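Local coordinates for protein choline kinase (PDB 3MES) that probably phosphorylates choline, and perhaps ethanolamine, and binds ADP and magnesium ions through a protein-kinase-like fold, at residues D125-L130 with E145-E150; E322-E327 with L403-E408. All blocks are in the same frame, centred on the assembly; numbering follows the deposited sequence.

Interaction 1 of 2, residues D125-L130 with E145-E150; sequences DVFRYL and EGRIEE. With ADP (adenosine-5'-diphosphate), chain I.
Arg147 lays its guanidinium flat on the ring of Phe127, and the arginine is the side chain to follow. Its CG stands between the backbone N and the carbonyl carbon (chi1 63°), and from CB the chain runs out extended to NE, carrying the charged end off the strand toward helix 120-132. CD is the first atom to feel the ring, 4.0 Å from CE2 of Phe127. NE of Arg147 comes closer to that carbon and also gives Glu149 OE2 a hydrogen bond that is part of a salt bridge, at 2.6 Å. This bond is bent, 141° at the hydrogen, and approaches from the anti side but well out of the carboxylate plane. CZ sits 3.6 Å from the centroid of the Phe127 ring, an off-centre cation-pi stack with the planes 17° apart.

The setting is the N-terminal lobe of a kinase-like fold, where strand 146-150 belongs to the antiparallel sheet and helix 120-132 packs beside it. NH1 of Arg147 is hydrogen-bonded to Tyr110 OH. NH2 lies over the ring centre, 3.1 Å from Phe127 CE2, and adds a weak bond to Glu149 OE2. That oxygen also holds Arg108 NE, and Arg108 in turn reaches the ADP. The adenine amino group N6 donates to Glu150 O at 3.1 Å and, weakly, to Glu149 OE1.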
loop_
_atom_site.group_PDB
_atom_site.type_symbol
_atom_site.label_atom_id
_atom_site.label_comp_id
_atom_site.label_asym_id
_atom_site.label_seq_id
_atom_site.Cartn_x
_atom_site.Cartn_y
_atom_site.Cartn_z
ATOM N N ASP B 125 -8.041 2.090 -26.845
ATOM C CA ASP B 125 -8.644 0.788 -26.610
ATOM C C ASP B 125 -8.146 0.191 -25.299
ATOM O O ASP B 125 -8.927 -0.347 -24.515
ATOM C CB ASP B 125 -8.325 -0.154 -27.772
ATOM C CG ASP B 125 -9.048 -1.477 -27.663
ATOM O OD1 ASP B 125 -10.138 -1.510 -27.052
ATOM O OD2 ASP B 125 -8.527 -2.483 -28.191
ATOM N N VAL B 126 -6.840 0.293 -25.067
ATOM C CA VAL B 126 -6.228 -0.244 -23.857
ATOM C C VAL B 126 -6.663 0.531 -22.616
ATOM O O VAL B 126 -6.978 -0.059 -21.583
ATOM C CB VAL B 126 -4.689 -0.228 -23.948
ATOM C CG1 VAL B 126 -4.075 -0.495 -22.582
ATOM C CG2 VAL B 126 -4.204 -1.243 -24.969
ATOM N N PHE B 127 -6.676 1.855 -22.720
ATOM C CA PHE B 127 -7.070 2.694 -21.595
ATOM C C PHE B 127 -8.496 2.404 -21.126
ATOM O O PHE B 127 -8.754 2.320 -19.924
ATOM C CB PHE B 127 -6.923 4.178 -21.938
ATOM C CG PHE B 127 -7.221 5.096 -20.787
ATOM C CD1 PHE B 127 -6.272 5.324 -19.803
ATOM C CD2 PHE B 127 -8.453 5.727 -20.684
ATOM C CE1 PHE B 127 -6.544 6.168 -18.738
ATOM C CE2 PHE B 127 -8.731 6.573 -19.622
ATOM C CZ PHE B 127 -7.774 6.794 -18.647
ATOM N N ARG B 128 -9.418 2.252 -22.071
ATOM C CA ARG B 128 -10.816 1.997 -21.724
ATOM C C ARG B 128 -10.976 0.708 -20.922
ATOM O O ARG B 128 -11.799 0.634 -20.012
ATOM C CB ARG B 128 -11.701 1.971 -22.973
ATOM C CG ARG B 128 -12.068 3.356 -23.489
ATOM C CD ARG B 128 -13.222 3.297 -24.478
ATOM N NE ARG B 128 -12.784 2.921 -25.817
ATOM C CZ ARG B 128 -12.772 3.748 -26.858
ATOM N NH1 ARG B 128 -12.359 3.320 -28.041
ATOM N NH2 ARG B 128 -13.179 5.003 -26.716
ATOM N N TYR B 129 -10.186 -0.304 -21.264
ATOM C CA TYR B 129 -10.208 -1.560 -20.528
ATOM C C TYR B 129 -9.698 -1.354 -19.105
ATOM O O TYR B 129 -10.378 -1.684 -18.133
ATOM C CB TYR B 129 -9.365 -2.619 -21.239
ATOM C CG TYR B 129 -9.253 -3.915 -20.468
ATOM C CD1 TYR B 129 -10.372 -4.704 -20.237
ATOM C CD2 TYR B 129 -8.030 -4.348 -19.971
ATOM C CE1 TYR B 129 -10.278 -5.887 -19.532
ATOM C CE2 TYR B 129 -7.926 -5.531 -19.266
ATOM C CZ TYR B 129 -9.054 -6.296 -19.049
ATOM O OH TYR B 129 -8.957 -7.476 -18.347
ATOM N N LEU B 130 -8.492 -0.805 -18.995
ATOM C CA LEU B 130 -7.888 -0.530 -17.701
ATOM C C LEU B 130 -8.819 0.318 -16.843
ATOM O O LEU B 130 -8.903 0.140 -15.626
ATOM C CB LEU B 130 -6.546 0.174 -17.888
ATOM C CG LEU B 130 -5.504 -0.639 -18.661
ATOM C CD1 LEU B 130 -4.230 0.168 -18.869
ATOM C CD2 LEU B 130 -5.209 -1.950 -17.939
ATOM N N GLU B 145 -13.717 13.100 -29.645
ATOM C CA GLU B 145 -12.732 14.172 -29.523
ATOM C C GLU B 145 -12.145 14.334 -28.122
ATOM O O GLU B 145 -11.332 15.227 -27.892
ATOM C CB GLU B 145 -13.307 15.504 -30.015
ATOM C CG GLU B 145 -14.762 15.725 -29.661
ATOM C CD GLU B 145 -15.698 14.975 -30.585
ATOM O OE1 GLU B 145 -16.533 14.197 -30.079
ATOM O OE2 GLU B 145 -15.589 15.157 -31.818
ATOM N N GLY B 146 -12.546 13.478 -27.188
ATOM C CA GLY B 146 -12.034 13.568 -25.823
ATOM C C GLY B 146 -12.730 12.648 -24.840
ATOM O O GLY B 146 -13.354 11.662 -25.232
ATOM N N ARG B 147 -12.617 12.970 -23.554
ATOM C CA ARG B 147 -13.274 12.187 -22.511
ATOM C C ARG B 147 -13.235 12.888 -21.160
ATOM O O ARG B 147 -12.400 13.760 -20.923
ATOM C CB ARG B 147 -12.651 10.790 -22.404
ATOM C CG ARG B 147 -11.185 10.768 -21.986
ATOM C CD ARG B 147 -10.704 9.333 -21.823
ATOM N NE ARG B 147 -9.370 9.237 -21.233
ATOM C CZ ARG B 147 -8.297 8.783 -21.874
ATOM N NH1 ARG B 147 -8.394 8.382 -23.134
ATOM N NH2 ARG B 147 -7.128 8.725 -21.254
ATOM N N ILE B 148 -14.158 12.511 -20.283
ATOM C CA ILE B 148 -14.187 13.020 -18.918
ATOM C C ILE B 148 -13.720 11.925 -17.968
ATOM O O ILE B 148 -14.328 10.858 -17.892
ATOM C CB ILE B 148 -15.605 13.466 -18.511
ATOM C CG1 ILE B 148 -16.122 14.547 -19.461
ATOM C CG2 ILE B 148 -15.617 13.971 -17.076
ATOM C CD1 ILE B 148 -17.538 15.000 -19.155
ATOM N N GLU B 149 -12.633 12.189 -17.252
ATOM C CA GLU B 149 -12.067 11.209 -16.334
ATOM C C GLU B 149 -12.261 11.609 -14.880
ATOM O O GLU B 149 -12.424 12.787 -14.557
ATOM C CB GLU B 149 -10.568 11.040 -16.580
ATOM C CG GLU B 149 -10.182 10.645 -17.984
ATOM C CD GLU B 149 -8.680 10.532 -18.139
ATOM O OE1 GLU B 149 -7.979 10.532 -17.103
ATOM O OE2 GLU B 149 -8.199 10.449 -19.288
ATOM N N GLU B 150 -12.223 10.611 -14.006
ATOM C CA GLU B 150 -12.142 10.843 -12.577
ATOM C C GLU B 150 -10.834 11.567 -12.279
ATOM O O GLU B 150 -9.772 11.168 -12.764
ATOM C CB GLU B 150 -12.176 9.507 -11.837
ATOM C CG GLU B 150 -11.639 9.556 -10.425
ATOM C CD GLU B 150 -11.518 8.176 -9.804
ATOM O OE1 GLU B 150 -11.475 7.180 -10.559
ATOM O OE2 GLU B 150 -11.460 8.090 -8.560
HETATM P PB ADP I . -0.331 13.837 -22.369
HETATM O O1B ADP I . -0.436 15.149 -23.110
HETATM O O2B ADP I . -1.386 12.823 -22.739
HETATM O O3B ADP I . 1.075 13.287 -22.293
HETATM P PA ADP I . -0.606 13.226 -19.616
HETATM O O1A ADP I . 0.750 12.562 -19.611
HETATM O O2A ADP I . -1.863 12.395 -19.579
HETATM O O3A ADP I . -0.702 14.246 -20.860
HETATM O "O5'" ADP I . -0.645 14.275 -18.401
HETATM C "C5'" ADP I . -1.157 13.895 -17.134
HETATM C "C4'" ADP I . -0.590 14.853 -16.104
HETATM O "O4'" ADP I . -1.627 15.726 -15.665
HETATM C "C3'" ADP I . -0.096 14.086 -14.891
HETATM O "O3'" ADP I . 1.289 14.356 -14.678
HETATM C "C2'" ADP I . -0.922 14.593 -13.730
HETATM O "O2'" ADP I . -0.139 15.508 -12.962
HETATM C "C1'" ADP I . -2.088 15.314 -14.382
HETATM N N9 ADP I . -3.204 14.360 -14.585
HETATM C C8 ADP I . -3.486 13.715 -15.734
HETATM N N7 ADP I . -4.574 12.914 -15.595
HETATM C C5 ADP I . -5.004 13.044 -14.327
HETATM C C6 ADP I . -6.107 12.479 -13.514
HETATM N N6 ADP I . -6.984 11.594 -14.048
HETATM N N1 ADP I . -6.206 12.878 -12.226
HETATM C C2 ADP I . -5.338 13.756 -11.687
HETATM N N3 ADP I . -4.316 14.311 -12.363
HETATM C C4 ADP I . -4.100 13.999 -13.664
#

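Interaction 2 of 2, residues E322-E327 with L403-E408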
loop_
_atom_site.group_PDB
_atom_site.type_symbol
_atom_site.label_atom_id
_atom_site.label_comp_id
_atom_site.label_asym_id
_atom_site.label_seq_id
_atom_site.Cartn_x
_atom_site.Cartn_y
_atom_site.Cartn_z
ATOM N N GLU B 322 24.436 7.305 -9.130
ATOM C CA GLU B 322 24.621 6.613 -7.858
ATOM C C GLU B 322 23.294 6.362 -7.154
ATOM O O GLU B 322 23.218 5.556 -6.227
ATOM C CB GLU B 322 25.546 7.409 -6.935
ATOM C CG GLU B 322 26.910 7.714 -7.526
ATOM C CD GLU B 322 26.870 8.845 -8.536
ATOM O OE1 GLU B 322 25.866 9.595 -8.560
ATOM O OE2 GLU B 322 27.850 8.991 -9.299
ATOM N N ASP B 323 22.252 7.063 -7.594
ATOM C CA ASP B 323 20.946 6.972 -6.952
ATOM C C ASP B 323 20.178 5.718 -7.359
ATOM O O ASP B 323 19.177 5.365 -6.732
ATOM C CB ASP B 323 20.112 8.231 -7.222
ATOM C CG ASP B 323 20.487 9.389 -6.308
ATOM O OD1 ASP B 323 21.437 9.239 -5.513
ATOM O OD2 ASP B 323 19.830 10.449 -6.379
ATOM N N TYR B 324 20.637 5.045 -8.409
ATOM C CA TYR B 324 20.039 3.770 -8.773
ATOM C C TYR B 324 19.942 2.940 -7.497
ATOM O O TYR B 324 20.919 2.827 -6.758
ATOM C CB TYR B 324 20.879 3.048 -9.827
ATOM C CG TYR B 324 20.207 1.815 -10.382
ATOM C CD1 TYR B 324 19.255 1.916 -11.388
ATOM C CD2 TYR B 324 20.511 0.551 -9.890
ATOM C CE1 TYR B 324 18.627 0.795 -11.892
ATOM C CE2 TYR B 324 19.888 -0.578 -10.389
ATOM C CZ TYR B 324 18.947 -0.450 -11.390
ATOM O OH TYR B 324 18.321 -1.568 -11.898
ATOM N N PRO B 325 18.759 2.367 -7.228
ATOM C CA PRO B 325 18.494 1.704 -5.951
ATOM C C PRO B 325 19.489 0.588 -5.654
ATOM O O PRO B 325 19.847 -0.178 -6.547
ATOM C CB PRO B 325 17.083 1.128 -6.133
ATOM C CG PRO B 325 16.860 1.088 -7.608
ATOM C CD PRO B 325 17.628 2.244 -8.161
ATOM N N CYS B 326 19.929 0.506 -4.401
ATOM C CA CYS B 326 20.880 -0.517 -3.984
ATOM C C CYS B 326 20.278 -1.911 -4.124
ATOM O O CYS B 326 19.068 -2.065 -4.293
ATOM C CB CYS B 326 21.321 -0.280 -2.539
ATOM S SG CYS B 326 20.000 -0.501 -1.326
ATOM N N GLU B 327 21.127 -2.928 -4.042
ATOM C CA GLU B 327 20.686 -4.299 -4.257
ATOM C C GLU B 327 19.656 -4.763 -3.233
ATOM O O GLU B 327 18.773 -5.551 -3.554
ATOM C CB GLU B 327 21.876 -5.255 -4.258
ATOM C CG GLU B 327 21.513 -6.652 -4.707
ATOM C CD GLU B 327 22.575 -7.664 -4.363
ATOM O OE1 GLU B 327 23.403 -7.377 -3.474
ATOM O OE2 GLU B 327 22.578 -8.750 -4.983
ATOM N N LEU B 403 25.903 2.719 -21.884
ATOM C CA LEU B 403 27.289 2.280 -21.981
ATOM C C LEU B 403 27.837 1.934 -20.608
ATOM O O LEU B 403 28.401 0.858 -20.404
ATOM C CB LEU B 403 28.145 3.373 -22.625
ATOM C CG LEU B 403 28.388 3.270 -24.134
ATOM C CD1 LEU B 403 27.385 2.347 -24.807
ATOM C CD2 LEU B 403 28.387 4.653 -24.774
ATOM N N GLN B 404 27.659 2.855 -19.667
ATOM C CA GLN B 404 28.154 2.682 -18.307
ATOM C C GLN B 404 27.554 1.450 -17.635
ATOM O O GLN B 404 28.279 0.605 -17.106
ATOM C CB GLN B 404 27.864 3.936 -17.478
ATOM C CG GLN B 404 28.448 3.908 -16.081
ATOM C CD GLN B 404 28.258 5.219 -15.345
ATOM O OE1 GLN B 404 27.925 6.241 -15.947
ATOM N NE2 GLN B 404 28.472 5.198 -14.035
ATOM N N LYS B 405 26.229 1.347 -17.664
ATOM C CA LYS B 405 25.536 0.218 -17.047
ATOM C C LYS B 405 25.982 -1.118 -17.644
ATOM O O LYS B 405 26.171 -2.096 -16.921
ATOM C CB LYS B 405 24.019 0.381 -17.177
ATOM C CG LYS B 405 23.208 -0.598 -16.341
ATOM C CD LYS B 405 23.396 -0.365 -14.845
ATOM C CE LYS B 405 22.494 -1.288 -14.034
ATOM N NZ LYS B 405 22.646 -1.115 -12.560
ATOM N N LYS B 406 26.150 -1.154 -18.964
ATOM C CA LYS B 406 26.592 -2.369 -19.638
ATOM C C LYS B 406 27.972 -2.814 -19.148
ATOM O O LYS B 406 28.219 -4.007 -18.975
ATOM C CB LYS B 406 26.598 -2.174 -21.155
ATOM C CG LYS B 406 26.994 -3.412 -21.947
ATOM C CD LYS B 406 26.748 -3.207 -23.434
ATOM C CE LYS B 406 27.017 -4.475 -24.230
ATOM N NZ LYS B 406 28.475 -4.747 -24.387
ATOM N N LYS B 407 28.870 -1.857 -18.925
ATOM C CA LYS B 407 30.181 -2.177 -18.367
ATOM C C LYS B 407 30.045 -2.734 -16.953
ATOM O O LYS B 407 30.795 -3.622 -16.553
ATOM C CB LYS B 407 31.096 -0.949 -18.351
ATOM C CG LYS B 407 31.771 -0.648 -19.684
ATOM C CD LYS B 407 32.979 0.267 -19.496
ATOM C CE LYS B 407 34.188 -0.490 -18.939
ATOM N NZ LYS B 407 34.048 -0.843 -17.497
ATOM N N GLU B 408 29.086 -2.205 -16.200
ATOM C CA GLU B 408 28.878 -2.642 -14.827
ATOM C C GLU B 408 28.312 -4.059 -14.780
ATOM O O GLU B 408 28.808 -4.909 -14.040
ATOM C CB GLU B 408 27.969 -1.666 -14.075
ATOM C CG GLU B 408 28.513 -0.244 -14.030
ATOM C CD GLU B 408 27.885 0.601 -12.933
ATOM O OE1 GLU B 408 26.670 0.444 -12.669
ATOM O OE2 GLU B 408 28.614 1.424 -12.335
#
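The ammonium of Lys405 sits over one face of the Tyr324 ring, and this cation-pi contact is what joins the two segments. NZ is 3.9 Å from the centroid of the Tyr324 ring, 26° off the normal, and lies toward the rim of the ring; its nearest carbon is Tyr324 CE2, 3.6 Å from Lys405 NZ. The lysine comes end-on, its chain meeting the side chain of Tyr324 at about a right angle. A bend at chi2 (66°) followed by an extended run brings the amine across from helix 391-411, whose backbone stays well back: the CA atoms of Tyr324 and Lys405 are 10.5 Å apart.

Tyr324 belongs to the loop between strand 318-319 and helix 327-342, so the contact ties the loop leading into that helix to helix 391-411, the last of the chain, within the largely helical part of the kinase fold.

By charge and hydrogen bonding, the two residues share one carboxylate, Lys405 NZ making a salt bridge to Glu361 OE2 while Tyr324 OH is hydrogen-bonded to Glu361 OE1. The glutamate thus helps to fix both ring and amine, and probably offsets the lysine's charge.

Nonpolar packing adds Pro325 CD, 3.4 Å above the plane of the Tyr324 ring on the face opposite Lys405. Phe302 and Ile306 also touch Tyr324.

In the fold
Both interactions set a cation over an aromatic face, yet they share no helix or strand and lie on opposite sides of the chain's centre, their own centres about 37 Å apart. Interaction 1 is wholly buried and joins a helix to a strand beside the nucleotide; interaction 2 is partly buried and joins a loop to a late helix. In the first the cation is a flat guanidinium, stacked on phenylalanine and paired with a carboxylate from its own strand that also meets ADP. In the second it is a lysine ammonium over tyrosine, and the carboxylate comes from a third element, helix 351-362, away from the nucleotide.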